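Local coordinates for protein BauA (Acinetobacter baumannii, PDB 6HCP) that takes up iron across the outer membrane of Acinetobacter baumannii as the TonB-dependent receptor for ferric preacinetobactin, at residues Ser117-Phe122 against Phe241-Asp246; Asp252-Gly257 against Tyr315-Ala320; Asp492-Pro495 against Ser499-Gly502; Glu614-Val619 against Thr623-Gly628. One frame throughout, in Å; residues are numbered along the deposited sequence. Where two conformers were deposited one is given.

Contact 1 (Ser117-Phe122 against Phe241-Asp246); sequences SMNGLF and FVDAYD. With C8E ((hydroxyethyloxy)tri(ethyloxy)octane), chain B; EDO (1,2-ethanediol), chain P; EDO (1,2-ethanediol), chain G.
M118 reaches across from the plug to the ring of Y245 on the barrel wall, the apolar half of this small buried contact. Its chain leaves CB fully extended, with CG anti to the backbone N (chi1 -177°). Of its atoms CE alone touches segment 241-246; CB, CG and SD carry it there, and the bend at chi3 (-64°) turns the methyl to the ring, CE lying 3.9 Å from Y245 CE2 and meeting it obliquely. A flexible thioether suits a spot where a slender chain must fit its end to an aromatic side. The ring is steadied from its far end, since Y245 OH bonds to the carbonyl O of I124.

The polar half pairs N119 with D243. N119 ND2 comes within 3.1 Å of D243 OD2, but at too poor an angle for a hydrogen bond, and the amide and carboxylate planes are 43° apart. T165 OG1 links them instead, bonding both N119 ND2 and D243 OD1, and Y167 OH is hydrogen-bonded to D243 OD2. The buried acid is thus well satisfied. N119 and G120 accept the left-handed backbone of a type I' turn, closed by L121 N to M118 O at 2.9 Å, with M118 N to L121 O beside it.

This turn caps a hairpin at the edge of the plug sheet, beside strand 159-165, and faces barrel strand 238-252, which is flanked by strands 221-234 and 282-297; M291 of the latter also touches M118.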
loop_
_atom_site.group_PDB
_atom_site.type_symbol
_atom_site.label_atom_id
_atom_site.label_comp_id
_atom_site.label_asym_id
_atom_site.label_seq_id
_atom_site.Cartn_x
_atom_site.Cartn_y
_atom_site.Cartn_z
ATOM N N SER A 117 12.811 11.569 34.503
ATOM C CA SER A 117 12.231 11.895 35.777
ATOM C C SER A 117 10.709 11.742 35.729
ATOM O O SER A 117 10.102 11.783 34.650
ATOM C CB SER A 117 12.652 13.261 36.233
ATOM O OG SER A 117 12.358 14.268 35.278
ATOM N N MET A 118 10.119 11.491 36.909
ATOM C CA MET A 118 8.675 11.458 37.094
ATOM C C MET A 118 8.282 12.536 38.107
ATOM O O MET A 118 8.793 12.527 39.213
ATOM C CB MET A 118 8.178 10.100 37.581
ATOM C CG MET A 118 6.640 10.055 37.693
ATOM S SD MET A 118 6.029 8.474 38.310
ATOM C CE MET A 118 6.538 7.370 37.005
ATOM N N ASN A 119 7.553 13.558 37.644
ATOM C CA ASN A 119 7.219 14.710 38.464
ATOM C C ASN A 119 8.500 15.273 39.102
ATOM O O ASN A 119 8.506 15.670 40.284
ATOM C CB ASN A 119 6.197 14.321 39.536
ATOM C CG ASN A 119 4.900 13.801 38.946
ATOM O OD1 ASN A 119 4.386 14.371 37.983
ATOM N ND2 ASN A 119 4.355 12.750 39.531
ATOM N N GLY A 120 9.592 15.273 38.332
ATOM C CA GLY A 120 10.848 15.915 38.733
ATOM C C GLY A 120 11.806 14.984 39.472
ATOM O O GLY A 120 12.933 15.393 39.760
ATOM N N LEU A 121 11.371 13.767 39.809
ATOM C CA LEU A 121 12.157 12.811 40.605
ATOM C C LEU A 121 12.738 11.704 39.714
ATOM O O LEU A 121 11.993 11.020 39.006
ATOM C CB LEU A 121 11.255 12.199 41.685
ATOM C CG LEU A 121 11.964 11.408 42.784
ATOM C CD1 LEU A 121 12.877 12.309 43.618
ATOM C CD2 LEU A 121 10.962 10.703 43.688
ATOM N N PHE A 122 14.037 11.441 39.871
ATOM C CA PHE A 122 14.741 10.424 39.098
ATOM C C PHE A 122 14.678 9.073 39.833
ATOM O O PHE A 122 14.372 9.012 41.027
ATOM C CB PHE A 122 16.160 10.922 38.820
ATOM C CG PHE A 122 16.213 12.171 37.980
ATOM C CD1 PHE A 122 16.136 13.430 38.559
ATOM C CD2 PHE A 122 16.251 12.091 36.598
ATOM C CE1 PHE A 122 16.104 14.577 37.784
ATOM C CE2 PHE A 122 16.226 13.242 35.821
ATOM C CZ PHE A 122 16.192 14.484 36.411
ATOM N N PHE A 241 0.965 14.717 46.888
ATOM C CA PHE A 241 0.737 13.971 45.632
ATOM C C PHE A 241 1.403 12.603 45.757
ATOM O O PHE A 241 2.565 12.518 46.101
ATOM C CB PHE A 241 1.346 14.711 44.438
ATOM C CG PHE A 241 0.854 16.112 44.236
ATOM C CD1 PHE A 241 -0.247 16.366 43.443
ATOM C CD2 PHE A 241 1.513 17.184 44.808
ATOM C CE1 PHE A 241 -0.677 17.662 43.224
ATOM C CE2 PHE A 241 1.094 18.481 44.568
ATOM C CZ PHE A 241 -0.040 18.709 43.835
ATOM N N VAL A 242 0.643 11.534 45.511
ATOM C CA VAL A 242 1.164 10.197 45.539
ATOM C C VAL A 242 0.915 9.555 44.172
ATOM O O VAL A 242 -0.173 9.691 43.605
ATOM C CB VAL A 242 0.527 9.374 46.668
ATOM C CG1 VAL A 242 0.970 7.925 46.633
ATOM C CG2 VAL A 242 0.797 9.988 48.031
ATOM N N ASP A 243 1.920 8.842 43.670
ATOM C CA ASP A 243 1.833 8.113 42.400
ATOM C C ASP A 243 2.389 6.707 42.603
ATOM O O ASP A 243 3.380 6.500 43.310
ATOM C CB ASP A 243 2.601 8.865 41.307
ATOM C CG ASP A 243 2.039 10.236 41.012
ATOM O OD1 ASP A 243 1.078 10.321 40.209
ATOM O OD2 ASP A 243 2.546 11.222 41.598
ATOM N N ALA A 244 1.746 5.724 41.981
ATOM C CA ALA A 244 2.265 4.374 41.964
ATOM C C ALA A 244 1.877 3.694 40.648
ATOM O O ALA A 244 0.806 3.959 40.106
ATOM C CB ALA A 244 1.743 3.588 43.137
ATOM N N TYR A 245 2.717 2.762 40.195
ATOM C CA TYR A 245 2.399 2.026 38.988
ATOM C C TYR A 245 3.058 0.659 39.027
ATOM O O TYR A 245 4.060 0.427 39.723
ATOM C CB TYR A 245 2.821 2.834 37.763
ATOM C CG TYR A 245 4.304 2.784 37.502
ATOM C CD1 TYR A 245 4.864 1.729 36.814
ATOM C CD2 TYR A 245 5.154 3.704 38.085
ATOM C CE1 TYR A 245 6.238 1.606 36.664
ATOM C CE2 TYR A 245 6.527 3.618 37.915
ATOM C CZ TYR A 245 7.073 2.567 37.203
ATOM O OH TYR A 245 8.429 2.440 37.069
ATOM N N ASP A 246 2.502 -0.239 38.210
ATOM C CA ASP A 246 3.025 -1.554 37.987
ATOM C C ASP A 246 2.949 -1.802 36.477
ATOM O O ASP A 246 1.862 -1.626 35.885
ATOM C CB ASP A 246 2.195 -2.570 38.779
ATOM C CG ASP A 246 2.653 -4.016 38.723
ATOM O OD1 ASP A 246 3.669 -4.316 38.072
ATOM O OD2 ASP A 246 1.954 -4.850 39.314
HETATM C C1 C8E B . 1.626 -6.909 35.508
HETATM C C2 C8E B . 1.551 -5.427 35.203
HETATM C C3 C8E B . 0.233 -4.780 35.630
HETATM C C4 C8E B . -0.987 -5.493 35.050
HETATM C C5 C8E B . -2.253 -4.645 35.180
HETATM C C6 C8E B . -3.265 -4.990 34.093
HETATM C C7 C8E B . -4.425 -4.004 34.050
HETATM C C8 C8E B . -5.452 -4.429 33.002
HETATM O O9 C8E B . -6.169 -3.294 32.500
HETATM C C10 C8E B . -7.106 -3.606 31.471
HETATM C C11 C8E B . -8.072 -2.451 31.320
HETATM O O12 C8E B . -8.487 -2.362 29.964
HETATM C C1 EDO P . 11.173 17.498 42.307
HETATM O O1 EDO P . 11.088 18.522 43.302
HETATM C C2 EDO P . 10.988 16.135 42.946
HETATM O O2 EDO P . 9.619 15.746 42.809
HETATM C C1 EDO G . 16.497 12.499 42.936
HETATM O O1 EDO G . 15.786 12.879 41.735
HETATM C C2 EDO G . 17.495 11.387 42.656
HETATM O O2 EDO G . 18.673 11.899 42.008
#

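Contact 2 (Asp252-Gly257 against Tyr315-Ala320); sequences DGVTRG and YKYNGA. With EDO (1,2-ethanediol), chain J.
R256 and A320 bring their CA atoms to 6.8 Å where the irregular segment 252-257 passes the end of strand 302-318, just beyond the corner that the chain turns at G319. Glycine suits that corner: its backbone is almost fully stretched, and a side chain there would be crowded by the hydroxyl of Y317.

Y317 is the centre of the packing. Its OH donates to A320 O at 2.6 Å, in the carbonyl plane and on a lone pair, a short bond that bridges the corner and fixes the ring. The aliphatic part of R256 lies against this pair, with CB 3.4 Å from Y317 OH and CG 3.4 Å from A320 O. A bend at chi2 (64°) then brings the guanidinium across the Y317 ring so that NH1 stands over one face, offset toward the rim, the two planes being 42° apart; with R256 CZ 5.2 Å from the ring centroid, the cation-pi attraction is weak at most. Arginine serves here because CB and CG pack while NE still bonds to S321 O. NH1 also reaches O2 of an ethanediol, probably from the crystallisation liquor, which in turn donates to Y315 OH at 2.9 Å. V254 adds a compact apolar branch, CG1 approaching Y317 CE2 obliquely at 3.7 Å.

W100 of the plug touches both R256 and Y315, and G98 shares backbone bonding with T255. The contact thus joins the loop after strand 238-252 to the end of strand 302-318 next to the plug, consistent with the inward-folded loops of TonB-dependent receptors.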
loop_
_atom_site.group_PDB
_atom_site.type_symbol
_atom_site.label_atom_id
_atom_site.label_comp_id
_atom_site.label_asym_id
_atom_site.label_seq_id
_atom_site.Cartn_x
_atom_site.Cartn_y
_atom_site.Cartn_z
ATOM N N ASP A 252 8.419 -10.848 22.164
ATOM C CA ASP A 252 8.876 -12.086 21.544
ATOM C C ASP A 252 9.347 -11.738 20.130
ATOM O O ASP A 252 8.697 -10.964 19.452
ATOM C CB ASP A 252 7.754 -13.130 21.502
ATOM C CG ASP A 252 7.388 -13.727 22.858
ATOM O OD1 ASP A 252 8.299 -13.969 23.656
ATOM O OD2 ASP A 252 6.182 -13.885 23.126
ATOM N N GLY A 253 10.505 -12.264 19.734
ATOM C CA GLY A 253 11.167 -11.836 18.522
ATOM C C GLY A 253 11.783 -10.459 18.689
ATOM O O GLY A 253 11.614 -9.560 17.844
ATOM N N VAL A 254 12.488 -10.279 19.802
ATOM C CA VAL A 254 13.139 -9.004 20.115
ATOM C C VAL A 254 14.256 -8.739 19.092
ATOM O O VAL A 254 14.975 -9.663 18.654
ATOM C CB VAL A 254 13.680 -9.010 21.559
ATOM C CG1 VAL A 254 14.714 -10.095 21.774
ATOM C CG2 VAL A 254 14.264 -7.657 21.953
ATOM N N THR A 255 14.439 -7.468 18.725
ATOM C CA THR A 255 15.482 -7.097 17.772
ATOM C C THR A 255 16.731 -6.617 18.534
ATOM O O THR A 255 16.660 -5.712 19.378
ATOM C CB THR A 255 14.944 -6.114 16.721
ATOM O OG1 THR A 255 15.963 -5.987 15.732
ATOM C CG2 THR A 255 14.573 -4.759 17.282
ATOM N N ARG A 256 17.850 -7.297 18.263
ATOM C CA ARG A 256 19.151 -7.075 18.925
ATOM C C ARG A 256 20.089 -6.285 18.008
ATOM O O ARG A 256 21.023 -5.607 18.474
ATOM C CB ARG A 256 19.767 -8.421 19.321
ATOM C CG ARG A 256 21.133 -8.328 19.997
ATOM C CD ARG A 256 21.022 -7.593 21.324
ATOM N NE ARG A 256 22.235 -7.650 22.132
ATOM C CZ ARG A 256 22.307 -7.310 23.425
ATOM N NH1 ARG A 256 21.221 -6.954 24.109
ATOM N NH2 ARG A 256 23.452 -7.462 24.063
ATOM N N GLY A 257 19.903 -6.432 16.691
ATOM C CA GLY A 257 20.789 -5.835 15.692
ATOM C C GLY A 257 22.007 -6.685 15.369
ATOM O O GLY A 257 22.232 -7.760 15.937
ATOM N N TYR A 315 14.609 -7.469 34.757
ATOM C CA TYR A 315 14.902 -7.589 33.346
ATOM C C TYR A 315 15.353 -9.009 33.051
ATOM O O TYR A 315 16.252 -9.513 33.713
ATOM C CB TYR A 315 15.996 -6.611 32.928
ATOM C CG TYR A 315 16.405 -6.686 31.480
ATOM C CD1 TYR A 315 15.722 -5.984 30.493
ATOM C CD2 TYR A 315 17.540 -7.375 31.102
ATOM C CE1 TYR A 315 16.138 -6.016 29.170
ATOM C CE2 TYR A 315 17.971 -7.413 29.783
ATOM C CZ TYR A 315 17.252 -6.751 28.806
ATOM O OH TYR A 315 17.696 -6.779 27.514
ATOM N N LYS A 316 14.859 -9.555 31.936
ATOM C CA LYS A 316 15.278 -10.857 31.453
ATOM C C LYS A 316 15.365 -10.845 29.924
ATOM O O LYS A 316 14.484 -10.325 29.256
ATOM C CB LYS A 316 14.268 -11.924 31.893
ATOM C CG LYS A 316 14.166 -12.150 33.399
ATOM C CD LYS A 316 13.079 -13.175 33.731
ATOM C CE LYS A 316 13.114 -13.648 35.166
ATOM N NZ LYS A 316 12.956 -12.505 36.083
ATOM N N TYR A 317 16.434 -11.439 29.396
ATOM C CA TYR A 317 16.693 -11.478 27.966
ATOM C C TYR A 317 17.270 -12.843 27.611
ATOM O O TYR A 317 18.275 -13.264 28.161
ATOM C CB TYR A 317 17.664 -10.370 27.535
ATOM C CG TYR A 317 18.001 -10.387 26.069
ATOM C CD1 TYR A 317 18.956 -11.248 25.566
ATOM C CD2 TYR A 317 17.456 -9.456 25.203
ATOM C CE1 TYR A 317 19.303 -11.242 24.224
ATOM C CE2 TYR A 317 17.765 -9.460 23.854
ATOM C CZ TYR A 317 18.675 -10.367 23.353
ATOM O OH TYR A 317 19.034 -10.351 22.025
ATOM N N ASN A 318 16.656 -13.482 26.614
ATOM C CA ASN A 318 17.124 -14.758 26.072
ATOM C C ASN A 318 17.110 -14.647 24.547
ATOM O O ASN A 318 16.053 -14.477 23.966
ATOM C CB ASN A 318 16.193 -15.882 26.527
ATOM C CG ASN A 318 16.643 -17.275 26.148
ATOM O OD1 ASN A 318 17.823 -17.507 25.906
ATOM N ND2 ASN A 318 15.759 -18.234 26.366
ATOM N N GLY A 319 18.276 -14.693 23.915
ATOM C CA GLY A 319 18.340 -14.456 22.487
ATOM C C GLY A 319 19.753 -14.336 21.979
ATOM O O GLY A 319 20.679 -14.943 22.526
ATOM N N ALA A 320 19.921 -13.610 20.874
ATOM C CA ALA A 320 21.237 -13.384 20.329
ATOM C C ALA A 320 21.971 -12.364 21.217
ATOM O O ALA A 320 21.385 -11.347 21.610
ATOM C CB ALA A 320 21.134 -12.906 18.913
HETATM C C1 EDO J . 21.420 -4.865 28.461
HETATM O O1 EDO J . 22.822 -4.650 28.634
HETATM C C2 EDO J . 21.202 -5.369 27.045
HETATM O O2 EDO J . 20.556 -6.649 27.032
#

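Contact 3 (Asp492-Pro495 against Ser499-Gly502); sequences DQAP and SNPG
A494 and G502 form the tight part of this contact, their CA atoms only 4.9 Å apart as the loop doubles back on itself. G502 N donates to A494 O at 2.9 Å, although the donor stands well above the carbonyl plane and the bond is bent (146°). Glycine fits because the backbone here has positive phi. Alanine is equally apt: its small CB, pointing into the other segment, lies just 3.2 Å from N500 O.

Q493 extends the grip. With CG anti to the backbone N (chi1 179°) and the chain stretched beyond it, the amide runs up to the far end of G502, and NE2 donates to G502 O at 3.0 Å. The bond is nearly straight at the hydrogen (177°) and lies in the glutamine's own amide plane, yet it meets the carbonyl from a tilt. The same NE2 also bonds to P457 O, so both of its hydrogens are engaged, and the amide ties G502 to P457 of a neighbouring loop.

The prolines belong to the looser side. Both rings point away overall, P501 being exposed to solvent, though P501 CB still touches P495 O beside a CA-H...O contact of 3.4 Å from P501 CA to P495 O. Rigid rings suit this solvent side, limiting the chain's freedom without needing partners.

The whole lies in the long loop between strands 478-489 and 508-520. N500 ND2 is hydrogen-bonded to E503 OE1 within it. The loop leans on strand 549-569, where F552 packs against A494 and P495 and its backbone N bonds to N500 OD1.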
loop_
_atom_site.group_PDB
_atom_site.type_symbol
_atom_site.label_atom_id
_atom_site.label_comp_id
_atom_site.label_asym_id
_atom_site.label_seq_id
_atom_site.Cartn_x
_atom_site.Cartn_y
_atom_site.Cartn_z
ATOM N N ASP A 492 35.207 7.086 35.167
ATOM C CA ASP A 492 35.690 5.732 34.908
ATOM C C ASP A 492 36.841 5.408 35.875
ATOM O O ASP A 492 37.495 6.319 36.444
ATOM C CB ASP A 492 36.191 5.621 33.472
ATOM C CG ASP A 492 35.093 5.712 32.422
ATOM O OD1 ASP A 492 33.963 5.332 32.737
ATOM O OD2 ASP A 492 35.435 5.987 31.262
ATOM N N GLN A 493 37.170 4.112 35.953
ATOM C CA GLN A 493 38.275 3.621 36.796
ATOM C C GLN A 493 39.372 3.027 35.908
ATOM O O GLN A 493 39.093 2.263 34.989
ATOM C CB GLN A 493 37.784 2.584 37.802
ATOM C CG GLN A 493 38.903 2.035 38.689
ATOM C CD GLN A 493 38.357 1.291 39.880
ATOM O OE1 GLN A 493 37.402 0.534 39.762
ATOM N NE2 GLN A 493 38.925 1.529 41.053
ATOM N N ALA A 494 40.614 3.458 36.152
ATOM C CA ALA A 494 41.767 2.990 35.408
ATOM C C ALA A 494 41.954 1.498 35.683
ATOM O O ALA A 494 41.839 1.050 36.824
ATOM C CB ALA A 494 42.980 3.794 35.784
ATOM N N PRO A 495 42.194 0.676 34.643
ATOM C CA PRO A 495 42.433 -0.757 34.847
ATOM C C PRO A 495 43.776 -1.060 35.544
ATOM O O PRO A 495 44.666 -0.197 35.586
ATOM C CB PRO A 495 42.385 -1.301 33.408
ATOM C CG PRO A 495 42.903 -0.155 32.564
ATOM C CD PRO A 495 42.365 1.096 33.240
ATOM N N SER A 499 49.463 2.821 34.325
ATOM C CA SER A 499 50.461 3.417 35.223
ATOM C C SER A 499 49.792 3.896 36.516
ATOM O O SER A 499 50.461 4.090 37.533
ATOM C CB SER A 499 51.175 4.541 34.546
ATOM O OG SER A 499 50.306 5.641 34.308
ATOM N N ASN A 500 48.492 4.209 36.424
ATOM C CA ASN A 500 47.719 4.771 37.531
ATOM C C ASN A 500 46.606 3.793 37.875
ATOM O O ASN A 500 45.420 4.153 37.850
ATOM C CB ASN A 500 47.154 6.156 37.196
ATOM C CG ASN A 500 46.374 6.206 35.894
ATOM O OD1 ASN A 500 46.663 5.470 34.945
ATOM N ND2 ASN A 500 45.476 7.179 35.780
ATOM N N PRO A 501 46.938 2.512 38.154
ATOM C CA PRO A 501 45.917 1.475 38.277
ATOM C C PRO A 501 44.914 1.782 39.394
ATOM O O PRO A 501 45.299 2.197 40.472
ATOM C CB PRO A 501 46.731 0.207 38.625
ATOM C CG PRO A 501 47.951 0.739 39.334
ATOM C CD PRO A 501 48.255 2.048 38.632
ATOM N N GLY A 502 43.627 1.619 39.096
ATOM C CA GLY A 502 42.575 1.719 40.077
ATOM C C GLY A 502 42.172 3.163 40.377
ATOM O O GLY A 502 41.259 3.376 41.139
#

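Contact 4 (Glu614-Val619 against Thr623-Gly628); sequences EWDTQV and TLTLSG. With C8E ((hydroxyethyloxy)tri(ethyloxy)octane), chain C; EDO (1,2-ethanediol), chain K.
D616 OD1 is gripped by two groups: T625 OG1, which donates across the strands at 2.6 Å from above the carboxylate plane, and R576 NH1, which forms a salt bridge. The pair joins neighbouring strands of the transmembrane beta-barrel, 599-618 and 622-637, in a hairpin whose axes run antiparallel at 161°. D616 and T625 are a non-hydrogen-bonded pair, their side chains side by side on one face, so a short acid and a beta-branched alcohol can meet directly.

W615 with L626 and T617 with L624 are the hydrogen-bonded pairs, each closed by two backbone bonds; W615 N to L626 O measures 2.9 Å.

The sheet is two-faced. On the face of D616 and T625, E614 OE1 forms salt bridges with R576 and R657, while E614 CG packs 3.8 Å from S627 CB; S627 OG meets an ethanediol. The other face is largely apolar, as suits the outside of a barrel, and here W615 also packs on Y658 and V619 of a neighbouring subunit. With CG anti to the backbone N (171°) the indole lies alongside L626, whose CD1 sits at the ring edge, 4.0 Å from W615 CZ3. Nearer the turn, V619 lays CG2 3.8 Å from L624 CB.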
loop_
_atom_site.group_PDB
_atom_site.type_symbol
_atom_site.label_atom_id
_atom_site.label_comp_id
_atom_site.label_asym_id
_atom_site.label_seq_id
_atom_site.Cartn_x
_atom_site.Cartn_y
_atom_site.Cartn_z
ATOM N N GLU A 614 -1.751 18.913 10.885
ATOM C CA GLU A 614 -3.109 18.430 11.002
ATOM C C GLU A 614 -4.048 19.507 10.438
ATOM O O GLU A 614 -3.784 20.706 10.577
ATOM C CB GLU A 614 -3.473 18.129 12.457
ATOM C CG GLU A 614 -2.700 16.984 13.086
ATOM C CD GLU A 614 -3.253 16.511 14.419
ATOM O OE1 GLU A 614 -3.990 17.296 15.046
ATOM O OE2 GLU A 614 -2.985 15.362 14.799
ATOM N N TRP A 615 -5.147 19.050 9.824
ATOM C CA TRP A 615 -6.152 19.943 9.234
ATOM C C TRP A 615 -7.548 19.427 9.605
ATOM O O TRP A 615 -7.810 18.227 9.502
ATOM C CB TRP A 615 -5.943 20.038 7.712
ATOM C CG TRP A 615 -7.037 20.764 6.987
ATOM C CD1 TRP A 615 -7.366 22.086 7.099
ATOM C CD2 TRP A 615 -7.936 20.214 6.004
ATOM N NE1 TRP A 615 -8.421 22.389 6.278
ATOM C CE2 TRP A 615 -8.799 21.259 5.604
ATOM C CE3 TRP A 615 -8.119 18.941 5.451
ATOM C CZ2 TRP A 615 -9.820 21.063 4.675
ATOM C CZ3 TRP A 615 -9.118 18.750 4.523
ATOM C CH2 TRP A 615 -9.950 19.801 4.138
ATOM N N ASP A 616 -8.356 20.313 10.200
ATOM C CA ASP A 616 -9.691 19.993 10.698
ATOM C C ASP A 616 -10.769 20.514 9.719
ATOM O O ASP A 616 -10.631 21.589 9.145
ATOM C CB ASP A 616 -9.956 20.666 12.047
ATOM C CG ASP A 616 -9.149 20.136 13.215
ATOM O OD1 ASP A 616 -8.620 19.006 13.121
ATOM O OD2 ASP A 616 -9.178 20.802 14.260
ATOM N N THR A 617 -11.831 19.729 9.526
ATOM C CA THR A 617 -13.030 20.200 8.811
ATOM C C THR A 617 -14.257 19.541 9.450
ATOM O O THR A 617 -14.173 18.420 9.963
ATOM C CB THR A 617 -12.906 19.950 7.298
ATOM O OG1 THR A 617 -13.937 20.651 6.596
ATOM C CG2 THR A 617 -12.966 18.482 6.940
ATOM N N GLN A 618 -15.375 20.277 9.475
ATOM C CA GLN A 618 -16.640 19.764 10.043
ATOM C C GLN A 618 -17.259 18.737 9.082
ATOM O O GLN A 618 -17.325 18.964 7.887
ATOM C CB GLN A 618 -17.639 20.883 10.329
ATOM C CG GLN A 618 -19.083 20.389 10.272
ATOM C CD GLN A 618 -20.006 21.045 11.267
ATOM O OE1 GLN A 618 -19.975 22.256 11.468
ATOM N NE2 GLN A 618 -20.897 20.247 11.836
ATOM N N VAL A 619 -17.616 17.561 9.605
ATOM C CA VAL A 619 -18.315 16.544 8.820
ATOM C C VAL A 619 -19.474 16.024 9.667
ATOM O O VAL A 619 -19.245 15.426 10.724
ATOM C CB VAL A 619 -17.398 15.379 8.387
ATOM C CG1 VAL A 619 -18.189 14.266 7.712
ATOM C CG2 VAL A 619 -16.259 15.827 7.493
ATOM N N THR A 623 -15.897 16.504 13.989
ATOM C CA THR A 623 -14.742 17.109 13.377
ATOM C C THR A 623 -13.848 16.006 12.811
ATOM O O THR A 623 -13.509 15.049 13.519
ATOM C CB THR A 623 -13.949 17.947 14.382
ATOM O OG1 THR A 623 -14.837 18.922 14.926
ATOM C CG2 THR A 623 -12.755 18.627 13.752
ATOM N N LEU A 624 -13.582 16.106 11.513
ATOM C CA LEU A 624 -12.653 15.239 10.846
ATOM C C LEU A 624 -11.294 15.940 10.826
ATOM O O LEU A 624 -11.211 17.111 10.478
ATOM C CB LEU A 624 -13.122 14.940 9.423
ATOM C CG LEU A 624 -12.093 14.203 8.560
ATOM C CD1 LEU A 624 -11.904 12.771 9.035
ATOM C CD2 LEU A 624 -12.500 14.225 7.087
ATOM N N THR A 625 -10.261 15.217 11.282
ATOM C CA THR A 625 -8.880 15.678 11.187
ATOM C C THR A 625 -8.093 14.744 10.259
ATOM O O THR A 625 -8.160 13.530 10.396
ATOM C CB THR A 625 -8.198 15.687 12.565
ATOM O OG1 THR A 625 -9.003 16.448 13.464
ATOM C CG2 THR A 625 -6.793 16.253 12.514
ATOM N N LEU A 626 -7.360 15.338 9.327
ATOM C CA LEU A 626 -6.397 14.621 8.528
ATOM C C LEU A 626 -4.999 15.032 9.005
ATOM O O LEU A 626 -4.739 16.210 9.256
ATOM C CB LEU A 626 -6.597 14.960 7.053
ATOM C CG LEU A 626 -7.972 14.584 6.483
ATOM C CD1 LEU A 626 -8.079 14.944 5.013
ATOM C CD2 LEU A 626 -8.252 13.109 6.685
ATOM N N SER A 627 -4.096 14.054 9.069
ATOM C CA SER A 627 -2.752 14.340 9.559
ATOM C C SER A 627 -1.713 13.740 8.606
ATOM O O SER A 627 -1.918 12.671 8.023
ATOM C CB SER A 627 -2.577 13.841 10.974
ATOM O OG SER A 627 -2.445 12.432 11.011
ATOM N N GLY A 628 -0.547 14.369 8.594
ATOM C CA GLY A 628 0.621 13.828 7.912
ATOM C C GLY A 628 1.902 14.270 8.614
ATOM O O GLY A 628 1.969 15.348 9.219
HETATM C C1 C8E C . 0.918 12.112 2.930
HETATM C C2 C8E C . 1.378 13.428 3.524
HETATM C C3 C8E C . 2.585 13.166 4.399
HETATM C C4 C8E C . 3.459 14.401 4.580
HETATM C C5 C8E C . 2.711 15.574 5.173
HETATM C C6 C8E C . 3.604 16.414 6.065
HETATM C C7 C8E C . 3.021 17.804 6.297
HETATM C C8 C8E C . 1.741 18.004 5.484
HETATM C C1 EDO K . -5.108 10.139 14.633
HETATM O O1 EDO K . -5.093 11.036 15.803
HETATM C C2 EDO K . -4.707 10.974 13.401
HETATM O O2 EDO K . -3.340 11.426 13.516
#

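Overall arrangement
Contacts 1 and 2 are buried: contact 1 joins plug to barrel, contact 2 joins a barrel loop to a barrel strand next to the plug. Their centres lie about 28 Å apart, and both touch strand 282-297. Contacts 3 and 4 are at the surface, their centres about 61 Å apart on opposite sides of the chain's centre, consistent with a long extracellular loop and a short periplasmic hairpin. Chemistry follows place. The buried pair rely on side chains, with outside partners for the polar ends in contact 1 and for R256 NE; contact 3 uses two hydrogen bonds to backbone carbonyls, from a backbone N and a glutamine amide, contact 4 a strand ladder with charged and apolar faces.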